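Local coordinates for protein L-ribulose 3-epimerase (Methylomonas sp. DH-1, PDB 7CJ7) that catalyses the manganese-dependent epimerization of ketoses at C3, acting best on L-ribulose and also on D-ribulose, D-allulose and D-fructose, at residues A2-R6 and G146-D150; I50-K56 and V99-L103; P120-S124 and T159-N163; D77-T81 and E126-S131; R34-D38 and A275-L279. All blocks are in the same frame, centred on the assembly; numbering follows the deposited sequence.

Contact 1. Residues A2-R6 and G146-D150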
# COMPACT_ATOMS: atom_id res chain seq x y z
N ALA A 2 15.36 -22.03 19.26
CA ALA A 2 15.28 -20.56 19.54
C ALA A 2 16.59 -20.10 20.19
O ALA A 2 16.98 -20.64 21.24
CB ALA A 2 14.10 -20.25 20.43
N PHE A 3 17.24 -19.13 19.57
CA PHE A 3 18.48 -18.52 20.11
C PHE A 3 18.07 -17.27 20.85
O PHE A 3 17.01 -16.70 20.59
CB PHE A 3 19.47 -18.35 18.96
CG PHE A 3 19.70 -19.66 18.26
CD1 PHE A 3 20.49 -20.63 18.86
CD2 PHE A 3 19.09 -19.95 17.05
CE1 PHE A 3 20.69 -21.85 18.24
CE2 PHE A 3 19.29 -21.17 16.44
CZ PHE A 3 20.07 -22.13 17.04
N PRO A 4 18.88 -16.83 21.84
CA PRO A 4 18.50 -15.72 22.71
C PRO A 4 18.14 -14.45 21.93
O PRO A 4 18.82 -14.11 20.95
CB PRO A 4 19.74 -15.51 23.59
CG PRO A 4 20.42 -16.87 23.60
CD PRO A 4 20.17 -17.43 22.21
N LYS A 5 17.08 -13.80 22.39
CA LYS A 5 16.65 -12.45 21.94
C LYS A 5 16.73 -11.50 23.13
O LYS A 5 16.50 -11.93 24.27
CB LYS A 5 15.23 -12.48 21.38
CG LYS A 5 15.04 -13.30 20.11
CD LYS A 5 13.60 -13.34 19.64
CE LYS A 5 13.44 -14.11 18.36
NZ LYS A 5 13.92 -13.34 17.19
N ARG A 6 17.09 -10.25 22.87
CA ARG A 6 17.04 -9.21 23.91
C ARG A 6 16.28 -8.01 23.35
O ARG A 6 16.25 -7.84 22.11
CB ARG A 6 18.46 -8.85 24.34
CG ARG A 6 19.29 -8.23 23.22
CD ARG A 6 20.67 -7.78 23.69
NE ARG A 6 21.69 -8.79 23.45
CZ ARG A 6 23.00 -8.59 23.62
NH1 ARG A 6 23.45 -7.42 24.03
NH2 ARG A 6 23.84 -9.58 23.38
N GLY A 146 23.38 -20.59 15.00
CA GLY A 146 22.79 -19.86 16.14
C GLY A 146 21.95 -18.67 15.70
O GLY A 146 21.86 -17.68 16.45
N ILE A 147 21.30 -18.78 14.54
CA ILE A 147 20.53 -17.65 13.94
C ILE A 147 19.04 -17.99 13.94
O ILE A 147 18.65 -19.12 13.58
CB ILE A 147 21.10 -17.32 12.55
CG1 ILE A 147 22.43 -16.56 12.66
CG2 ILE A 147 20.08 -16.55 11.72
CD1 ILE A 147 23.27 -16.61 11.42
N ASN A 148 18.23 -17.04 14.40
CA ASN A 148 16.75 -17.06 14.25
C ASN A 148 16.37 -16.41 12.92
O ASN A 148 17.01 -15.41 12.53
CB ASN A 148 16.04 -16.33 15.39
CG ASN A 148 16.36 -16.86 16.77
OD1 ASN A 148 16.32 -18.06 16.99
ND2 ASN A 148 16.64 -15.96 17.70
N ILE A 149 15.33 -16.91 12.28
CA ILE A 149 14.74 -16.23 11.09
C ILE A 149 13.38 -15.66 11.50
O ILE A 149 12.63 -16.32 12.25
CB ILE A 149 14.66 -17.15 9.87
CG1 ILE A 149 13.64 -18.28 10.02
CG2 ILE A 149 16.05 -17.69 9.55
CD1 ILE A 149 13.43 -19.07 8.74
N ASP A 150 13.10 -14.45 11.05
CA ASP A 150 11.86 -13.71 11.38
C ASP A 150 11.21 -13.32 10.05
O ASP A 150 11.83 -12.56 9.28
CB ASP A 150 12.17 -12.52 12.28
CG ASP A 150 13.17 -12.84 13.38
OD1 ASP A 150 12.75 -13.36 14.44
OD2 ASP A 150 14.39 -12.59 13.15

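Contact 2. Residues I50-K56 and V99-L103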
# COMPACT_ATOMS: atom_id res chain seq x y z
N ILE A 50 28.82 -7.31 -0.10
CA ILE A 50 29.25 -6.72 1.19
C ILE A 50 30.69 -7.17 1.50
O ILE A 50 30.96 -8.37 1.41
CB ILE A 50 28.27 -7.09 2.32
CG1 ILE A 50 28.77 -6.59 3.68
CG2 ILE A 50 28.01 -8.58 2.36
CD1 ILE A 50 27.68 -6.53 4.72
N ASP A 51 31.57 -6.22 1.82
CA ASP A 51 32.93 -6.51 2.36
C ASP A 51 32.77 -6.82 3.85
O ASP A 51 32.70 -5.89 4.66
CB ASP A 51 33.91 -5.36 2.11
CG ASP A 51 35.34 -5.68 2.54
OD1 ASP A 51 35.53 -6.57 3.40
OD2 ASP A 51 36.26 -5.01 2.02
N VAL A 52 32.68 -8.10 4.19
CA VAL A 52 32.28 -8.56 5.55
C VAL A 52 33.36 -8.17 6.57
O VAL A 52 33.00 -7.66 7.63
CB VAL A 52 32.00 -10.07 5.56
CG1 VAL A 52 31.65 -10.53 6.96
CG2 VAL A 52 30.90 -10.42 4.57
N ALA A 53 34.63 -8.41 6.26
CA ALA A 53 35.75 -8.11 7.19
C ALA A 53 35.76 -6.61 7.52
O ALA A 53 35.90 -6.25 8.71
CB ALA A 53 37.04 -8.58 6.59
N LEU A 54 35.57 -5.75 6.52
CA LEU A 54 35.59 -4.28 6.70
C LEU A 54 34.40 -3.89 7.59
O LEU A 54 34.59 -3.10 8.53
CB LEU A 54 35.51 -3.62 5.33
CG LEU A 54 35.63 -2.10 5.31
CD1 LEU A 54 36.15 -1.63 3.96
CD2 LEU A 54 34.29 -1.44 5.60
N THR A 55 33.23 -4.47 7.34
CA THR A 55 32.00 -4.16 8.12
C THR A 55 32.22 -4.59 9.57
O THR A 55 31.87 -3.82 10.47
CB THR A 55 30.76 -4.82 7.50
OG1 THR A 55 30.58 -4.26 6.20
CG2 THR A 55 29.51 -4.62 8.32
N LYS A 56 32.76 -5.79 9.78
CA LYS A 56 33.09 -6.30 11.14
C LYS A 56 33.98 -5.28 11.88
O LYS A 56 33.66 -4.94 13.02
CB LYS A 56 33.70 -7.69 11.01
CG LYS A 56 34.18 -8.30 12.31
CD LYS A 56 33.31 -7.97 13.47
CE LYS A 56 32.20 -8.97 13.71
NZ LYS A 56 32.06 -9.25 15.16
N VAL A 99 26.81 -14.43 6.01
CA VAL A 99 27.26 -13.03 6.23
C VAL A 99 26.85 -12.62 7.64
O VAL A 99 27.69 -12.07 8.37
CB VAL A 99 26.70 -12.07 5.18
CG1 VAL A 99 26.90 -10.62 5.58
CG2 VAL A 99 27.32 -12.34 3.82
N LEU A 100 25.60 -12.90 8.02
CA LEU A 100 25.06 -12.53 9.34
C LEU A 100 25.91 -13.20 10.43
O LEU A 100 26.31 -12.52 11.37
CB LEU A 100 23.60 -12.95 9.42
CG LEU A 100 22.91 -12.72 10.76
CD1 LEU A 100 22.85 -11.24 11.11
CD2 LEU A 100 21.52 -13.31 10.74
N TYR A 101 26.19 -14.50 10.29
CA TYR A 101 27.02 -15.26 11.27
C TYR A 101 28.39 -14.59 11.40
O TYR A 101 28.88 -14.41 12.53
CB TYR A 101 27.18 -16.72 10.86
CG TYR A 101 28.09 -17.50 11.79
CD1 TYR A 101 27.60 -18.06 12.96
CD2 TYR A 101 29.43 -17.65 11.51
CE1 TYR A 101 28.43 -18.77 13.82
CE2 TYR A 101 30.27 -18.34 12.36
CZ TYR A 101 29.77 -18.91 13.51
OH TYR A 101 30.60 -19.61 14.33
N ALA A 102 29.00 -14.21 10.27
CA ALA A 102 30.35 -13.61 10.23
C ALA A 102 30.36 -12.25 10.95
O ALA A 102 31.41 -11.88 11.51
CB ALA A 102 30.82 -13.51 8.80
N LEU A 103 29.23 -11.54 10.96
CA LEU A 103 29.10 -10.21 11.62
C LEU A 103 28.66 -10.37 13.08
O LEU A 103 28.48 -9.33 13.74
CB LEU A 103 28.10 -9.35 10.84
CG LEU A 103 28.58 -8.96 9.45
CD1 LEU A 103 27.54 -8.11 8.74
CD2 LEU A 103 29.91 -8.23 9.52

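Contact 3. Residues P120-S124 and T159-N163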
# COMPACT_ATOMS: atom_id res chain seq x y z
N PRO A 120 1.57 -10.15 -9.88
CA PRO A 120 0.51 -9.82 -10.83
C PRO A 120 -0.78 -10.62 -10.57
O PRO A 120 -1.75 -10.39 -11.26
CB PRO A 120 1.13 -10.23 -12.17
CG PRO A 120 2.01 -11.40 -11.82
CD PRO A 120 2.58 -11.06 -10.45
N GLY A 121 -0.74 -11.55 -9.63
CA GLY A 121 -1.87 -12.44 -9.33
C GLY A 121 -1.69 -13.14 -7.99
O GLY A 121 -0.63 -13.05 -7.37
N PRO A 122 -2.74 -13.83 -7.51
CA PRO A 122 -2.68 -14.50 -6.21
C PRO A 122 -1.75 -15.72 -6.22
O PRO A 122 -1.45 -16.24 -7.28
CB PRO A 122 -4.13 -14.92 -5.95
CG PRO A 122 -4.76 -15.01 -7.33
CD PRO A 122 -4.05 -13.97 -8.17
N ALA A 123 -1.32 -16.12 -5.02
CA ALA A 123 -0.44 -17.28 -4.77
C ALA A 123 -1.26 -18.56 -4.91
O ALA A 123 -2.38 -18.62 -4.38
CB ALA A 123 0.19 -17.19 -3.40
N SER A 124 -0.72 -19.55 -5.61
CA SER A 124 -1.29 -20.92 -5.70
C SER A 124 -0.98 -21.68 -4.41
O SER A 124 -0.11 -21.21 -3.63
CB SER A 124 -0.73 -21.63 -6.88
OG SER A 124 0.65 -21.88 -6.68
N THR A 159 3.81 -8.56 -1.06
CA THR A 159 3.74 -10.05 -1.09
C THR A 159 2.30 -10.50 -1.32
O THR A 159 1.37 -9.77 -0.93
CB THR A 159 4.23 -10.74 0.19
OG1 THR A 159 4.27 -12.15 -0.07
CG2 THR A 159 3.34 -10.53 1.39
N ASN A 160 2.14 -11.68 -1.90
CA ASN A 160 0.81 -12.32 -2.04
C ASN A 160 0.72 -13.53 -1.10
O ASN A 160 -0.29 -14.22 -1.17
CB ASN A 160 0.52 -12.64 -3.51
CG ASN A 160 1.44 -13.68 -4.11
OD1 ASN A 160 2.33 -14.19 -3.43
ND2 ASN A 160 1.25 -13.98 -5.38
N ILE A 161 1.70 -13.74 -0.21
CA ILE A 161 1.77 -14.98 0.63
C ILE A 161 1.13 -14.73 2.00
O ILE A 161 0.33 -15.59 2.43
CB ILE A 161 3.23 -15.47 0.77
CG1 ILE A 161 3.78 -15.96 -0.56
CG2 ILE A 161 3.33 -16.55 1.84
CD1 ILE A 161 3.09 -17.20 -1.10
N MET A 162 1.49 -13.65 2.68
CA MET A 162 0.92 -13.35 4.02
C MET A 162 0.94 -11.84 4.26
O MET A 162 2.03 -11.23 4.21
CB MET A 162 1.70 -14.05 5.14
CG MET A 162 3.16 -14.25 4.82
SD MET A 162 3.97 -15.36 5.99
CE MET A 162 4.66 -14.11 7.06
N ASN A 163 -0.23 -11.27 4.53
CA ASN A 163 -0.41 -9.81 4.65
C ASN A 163 -0.87 -9.44 6.06
O ASN A 163 -0.88 -8.25 6.35
CB ASN A 163 -1.40 -9.27 3.62
CG ASN A 163 -1.03 -9.59 2.19
OD1 ASN A 163 -1.90 -9.95 1.41
ND2 ASN A 163 0.23 -9.42 1.82
O HOH W 1 -2.31 -14.62 -2.92

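Contact 4. Residues D77-T81 and E126-S131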
# COMPACT_ATOMS: atom_id res chain seq x y z
N ASP A 77 13.01 -16.19 -6.16
CA ASP A 77 11.70 -16.34 -5.47
C ASP A 77 11.48 -17.80 -5.05
O ASP A 77 11.17 -18.61 -5.93
CB ASP A 77 10.58 -15.87 -6.38
CG ASP A 77 9.21 -15.82 -5.72
OD1 ASP A 77 9.08 -16.34 -4.59
OD2 ASP A 77 8.28 -15.26 -6.35
N VAL A 78 11.56 -18.11 -3.76
CA VAL A 78 11.46 -19.50 -3.23
C VAL A 78 10.02 -20.02 -3.28
O VAL A 78 9.84 -21.22 -2.98
CB VAL A 78 12.02 -19.62 -1.80
CG1 VAL A 78 13.54 -19.46 -1.81
CG2 VAL A 78 11.35 -18.67 -0.82
N THR A 79 9.04 -19.20 -3.68
CA THR A 79 7.63 -19.63 -3.93
C THR A 79 7.49 -20.18 -5.35
O THR A 79 6.47 -20.84 -5.64
CB THR A 79 6.61 -18.50 -3.74
OG1 THR A 79 6.77 -17.54 -4.79
CG2 THR A 79 6.73 -17.84 -2.39
N SER A 80 8.46 -19.92 -6.23
CA SER A 80 8.38 -20.28 -7.67
C SER A 80 8.14 -21.79 -7.87
O SER A 80 8.72 -22.60 -7.13
CB SER A 80 9.63 -19.87 -8.38
OG SER A 80 9.49 -20.11 -9.77
N THR A 81 7.35 -22.14 -8.89
CA THR A 81 7.15 -23.54 -9.34
C THR A 81 8.29 -23.92 -10.30
O THR A 81 8.26 -25.03 -10.83
CB THR A 81 5.75 -23.75 -9.92
OG1 THR A 81 5.56 -22.87 -11.02
CG2 THR A 81 4.66 -23.52 -8.89
N GLU A 126 0.66 -24.29 -4.45
CA GLU A 126 2.06 -24.75 -4.70
C GLU A 126 3.03 -23.64 -4.29
O GLU A 126 4.07 -23.97 -3.67
CB GLU A 126 2.29 -25.14 -6.16
CG GLU A 126 1.64 -26.44 -6.54
CD GLU A 126 0.30 -26.28 -7.24
OE1 GLU A 126 -0.25 -25.15 -7.29
OE2 GLU A 126 -0.20 -27.31 -7.74
N ASN A 127 2.71 -22.39 -4.61
CA ASN A 127 3.53 -21.21 -4.21
C ASN A 127 3.69 -21.24 -2.69
O ASN A 127 4.83 -21.14 -2.20
CB ASN A 127 2.93 -19.88 -4.66
CG ASN A 127 2.95 -19.65 -6.16
OD1 ASN A 127 1.98 -19.13 -6.71
ND2 ASN A 127 4.03 -20.01 -6.83
N ARG A 128 2.58 -21.40 -1.96
CA ARG A 128 2.61 -21.36 -0.47
C ARG A 128 3.40 -22.57 0.05
O ARG A 128 4.24 -22.38 0.95
CB ARG A 128 1.19 -21.31 0.11
CG ARG A 128 1.19 -21.12 1.62
CD ARG A 128 -0.11 -21.61 2.23
NE ARG A 128 -0.12 -21.59 3.69
CZ ARG A 128 -0.39 -20.52 4.41
NH1 ARG A 128 -0.41 -20.60 5.72
NH2 ARG A 128 -0.65 -19.36 3.81
N ALA A 129 3.15 -23.77 -0.47
CA ALA A 129 3.86 -25.01 -0.08
C ALA A 129 5.38 -24.84 -0.30
O ALA A 129 6.16 -25.23 0.58
CB ALA A 129 3.33 -26.16 -0.89
N ASN A 130 5.78 -24.31 -1.45
CA ASN A 130 7.22 -24.09 -1.78
C ASN A 130 7.84 -23.12 -0.76
O ASN A 130 8.96 -23.38 -0.30
CB ASN A 130 7.37 -23.62 -3.23
CG ASN A 130 7.03 -24.70 -4.22
OD1 ASN A 130 6.87 -25.86 -3.84
ND2 ASN A 130 6.89 -24.34 -5.49
N SER A 131 7.13 -22.06 -0.39
CA SER A 131 7.60 -21.06 0.60
C SER A 131 7.81 -21.74 1.96
O SER A 131 8.88 -21.58 2.57
CB SER A 131 6.62 -19.94 0.71
OG SER A 131 7.17 -18.88 1.46
O HOH W 2 5.23 -19.89 -9.76

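Contact 5. Residues R34-D38 and A275-L279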
# COMPACT_ATOMS: atom_id res chain seq x y z
N ARG A 34 25.99 7.25 16.59
CA ARG A 34 25.84 8.68 16.98
C ARG A 34 24.44 8.90 17.59
O ARG A 34 24.34 9.62 18.61
CB ARG A 34 26.05 9.57 15.76
CG ARG A 34 25.95 11.06 16.05
CD ARG A 34 26.80 11.87 15.09
NE ARG A 34 26.32 11.76 13.73
CZ ARG A 34 26.91 11.08 12.76
NH1 ARG A 34 26.36 11.04 11.57
NH2 ARG A 34 28.03 10.42 12.99
N ALA A 35 23.41 8.33 16.99
CA ALA A 35 21.99 8.48 17.41
C ALA A 35 21.71 7.68 18.70
O ALA A 35 20.68 7.95 19.32
CB ALA A 35 21.09 8.04 16.29
N GLY A 36 22.55 6.70 19.05
CA GLY A 36 22.42 5.93 20.31
C GLY A 36 21.72 4.60 20.10
O GLY A 36 21.25 4.01 21.09
N TYR A 37 21.64 4.12 18.86
CA TYR A 37 21.08 2.77 18.57
C TYR A 37 22.04 1.69 19.09
O TYR A 37 23.26 1.93 19.21
CB TYR A 37 20.80 2.61 17.07
CG TYR A 37 19.62 3.41 16.59
CD1 TYR A 37 18.33 2.91 16.67
CD2 TYR A 37 19.78 4.68 16.09
CE1 TYR A 37 17.24 3.65 16.24
CE2 TYR A 37 18.71 5.43 15.64
CZ TYR A 37 17.43 4.92 15.72
OH TYR A 37 16.35 5.64 15.29
N ASP A 38 21.48 0.53 19.42
CA ASP A 38 22.22 -0.69 19.85
C ASP A 38 22.75 -1.44 18.63
O ASP A 38 23.83 -2.06 18.73
CB ASP A 38 21.33 -1.61 20.68
CG ASP A 38 20.79 -0.94 21.93
OD1 ASP A 38 21.62 -0.40 22.69
OD2 ASP A 38 19.56 -0.95 22.12
N ALA A 275 16.66 10.01 12.65
CA ALA A 275 17.03 8.82 13.45
C ALA A 275 17.03 9.15 14.95
O ALA A 275 16.58 8.31 15.74
CB ALA A 275 18.38 8.30 13.01
N GLY A 276 17.52 10.32 15.33
CA GLY A 276 17.54 10.75 16.74
C GLY A 276 16.13 10.90 17.28
O GLY A 276 15.85 10.41 18.39
N LYS A 277 15.27 11.57 16.50
CA LYS A 277 13.87 11.83 16.92
C LYS A 277 13.12 10.50 16.98
O LYS A 277 12.28 10.35 17.88
CB LYS A 277 13.20 12.82 15.97
CG LYS A 277 13.59 14.27 16.23
CD LYS A 277 12.85 15.25 15.37
CE LYS A 277 13.16 16.69 15.71
NZ LYS A 277 13.12 17.52 14.48
N ALA A 278 13.40 9.56 16.06
CA ALA A 278 12.74 8.24 16.02
C ALA A 278 13.07 7.47 17.29
O ALA A 278 12.16 6.89 17.89
CB ALA A 278 13.14 7.46 14.80
N LEU A 279 14.35 7.42 17.66
CA LEU A 279 14.79 6.62 18.83
C LEU A 279 14.12 7.20 20.08
O LEU A 279 13.64 6.41 20.91
CB LEU A 279 16.31 6.65 18.96
CG LEU A 279 16.86 5.68 20.00
CD1 LEU A 279 16.23 4.30 19.86
CD2 LEU A 279 18.37 5.58 19.91

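Contact 1. Residues A2-R6 and G146-D150
The N-terminal segment 2-6, an extended piece without regular structure, crosses the start of strand 148-152 at 78° between end-to-end directions, so the two backbones cross instead of pairing as strands, and side chains carry the contact from Gly-146 to Asp-150; the closest CA atoms, those of Phe-3 and Gly-146, are 6.0 Å apart. This is the N-terminal end of a TIM barrel, where the lead-in to strand 8-12 runs across the entrance to the fifth strand. The side chain of Asn-148 bridges the two backbones: its OD1 accepts from Phe-3 N at 2.9 Å and its ND2 donates to Phe-3 O at 3.0 Å, both nearly linear, so that one carboxamide satisfies both main-chain polar groups of a single residue. The Phe-3 ring lies flat on the turn before the strand, with Gly-146 CA 3.4 Å from the ring centroid and 5° off its normal, a CH-pi contact. The phi of Gly-146, 66°, is one that glycine adopts easily, and the turn it makes offers its CA to the ring. Deeper in, Lys-5 turns its chain along the barrel interior, where Glu-107 forms a second salt bridge with it and Phe-181 a cation-pi contact. Within the two segments its ammonium pairs with the strand: Lys-5 NZ lies 3.0 Å from Asp-150 OD1, a hydrogen-bonded salt bridge.

Contact 2. Residues I50-K56 and V99-L103
Leu-103, at the C-terminal end of helix 83-102, lays its side chain against the first turn of helix 52-61. Its CD2 lies 3.7 Å from Val-52 O, 3.9 Å from Val-52 CG1 and 3.8 Å from Thr-55 CG2, while its CD1 reaches Ile-50 CD1 at 4.3 Å. One turn earlier Val-99 continues the apolar surface, with its CG1 4.0 Å from Ile-50 CG2 and 4.1 Å from Val-52 CG2. Val-52 also meets Ala-102, CG1 to CB at 3.6 Å, at the more exposed side of the contact. Lys-56 contributes its aliphatic part: its CE is 3.7 Å from Ala-102 O and 3.7 Å from Leu-103 O, carbonyls at the end of the helix. The start of helix 52-61 is fixed within its own segment. Asp-51 is the N-cap, its OD1 accepting from Leu-54 N at 3.2 Å, and Thr-55 OG1 donates to Asp-51 O at 3.1 Å while also bonding to Trp-20. Beneath, Thr-55 and Leu-103 both rest on Ile-42 of strand 39-43. Two neighbouring outer helices packed on each other and on the strand beneath them are typical of the alpha layer of a TIM barrel.

Contact 3. Residues P120-S124 and T159-N163
Two loops that follow the fourth and fifth strands of the TIM barrel meet here, each leading into the next helix of the barrel. Direct polar contact rests on Asn-160, whose ND2 donates to Gly-121 O at 2.9 Å. The same amide nitrogen comes within 3.4 Å of Ala-123 N, but both are donors and do not bond. Ala-123 N is instead served by water 1, which accepts from it at 2.8 Å and donates to Asn-160 O at 2.7 Å. Asn-160 thus reaches the other loop twice, directly through its side chain and by way of the water through its carbonyl. Bonds within segment 159-163 hold this shape: Thr-159 OG1 accepts from Ile-161 N at 3.0 Å, an ST turn, and Asn-163 ND2 donates to Thr-159 O at 3.0 Å. On the other side Ser-124 is the N-cap of helix 125-143. In the homodimer the site lies at the subunit interface, where Trp-264 of the second subunit packs on Asn-160 and Asn-163, and Asn-259 of that subunit on Pro-122. The apolar part is small, since Ala-123 is the residue that points its methyl across: Ala-123 CB touches Ile-161 CD1 at 3.7 Å.

Contact 4. Residues D77-T81 and E126-S131
Two asparagines one turn apart on helix 125-143 present their amides to the loop ahead of helix 83-102. Asn-127 ND2 donates to Thr-79 O at 2.8 Å and to water 2 at 3.2 Å, so both of its amide hydrogens can be used; water 2 also accepts from Thr-81 N at 3.2 Å, linking helix and loop a second time. The other end of this amide is occupied as well, since Asn-127 OD1 accepts from Ser-124 N at the start of its own helix. Thr-79 O receives a further contact from Asn-127 CA, a CA-H...O approach of 3.3 Å, in keeping with the close backbones: the CA atoms of Thr-79 and Asn-127 are 4.4 Å apart. Asn-130 ND2 makes a weak, strongly bent bond of 3.0 Å to Ser-80 O. The loop is set by its own bonds. Asp-77 OD1 accepts from Thr-79 N at 3.0 Å, forming an Asx turn, and from Thr-79 OG1 at 2.6 Å, while Ser-80 N closes a type I turn on Asp-77 O at 3.0 Å. Asp-77 OD2 is taken by Tyr-119, and Ser-131 OG by Tyr-113 O. Apolar packing is limited to contacts such as Thr-79 CG2 on Ser-131 CB at 3.7 Å. Asparagine side chains here join the loop after the third strand to the helix after the fourth, neighbouring beta-alpha units of the TIM barrel, on the side where the strands end.

Contact 5. Residues R34-D38 and A275-L279
At the apolar centre the CD2 methyl of Leu-279 sits over the face of the Tyr-37 ring, 4.0 Å from its centroid and 4° off the normal, a CH-pi contact, while Leu-279 CD1 lies 3.8 Å from Tyr-37 CE1. Ala-275 adds its methyl, with CB 3.9 Å from Tyr-37 CE2 and 4.3 Å from Ala-35 CB. The backbones come close here, with the CA atoms of Ala-35 and Gly-276 5.0 Å apart. Further out, Leu-279 CD2 also meets two carbonyls at the helix end, Ala-35 O at 3.4 Å and Gly-36 O at 3.5 Å. Gly-36, with a phi of 98°, ends helix 22-35 in a Schellman motif and turns the chain toward strand 39-43. At the polar edge Tyr-37 OH donates to Ala-275 O at 2.7 Å, a carbonyl that also accepts the helical bond from Leu-279 N at 3.1 Å. Joining the first outer helix to the last, 271-285, is the closure expected of a TIM barrel.

Overall arrangement
The five contacts are spread around one TIM barrel. Contacts 3 and 4 are neighbours, with centres 10 Å apart, and touch where Ile-161 CD1 meets Thr-79 CG2 at 3.9 Å; their segments alternate along the chain, tying together successive loops. Contacts 1 and 2 meet through Ile-147 CG2 and Leu-100 CD2 at 3.7 Å. Contact 5 lies across the chain's centre from contacts 3 and 4, its centre 35 and 38 Å from theirs. The manganese and bound L-sorbose lie at the C-terminal mouth of the barrel: the Asp-150 side chain of contact 1 is about 10 Å from each and about 7 Å from that of the metal ligand Glu-152, while the side chain of Ile-161 of contact 3 stands about 13 Å from L-sorbose.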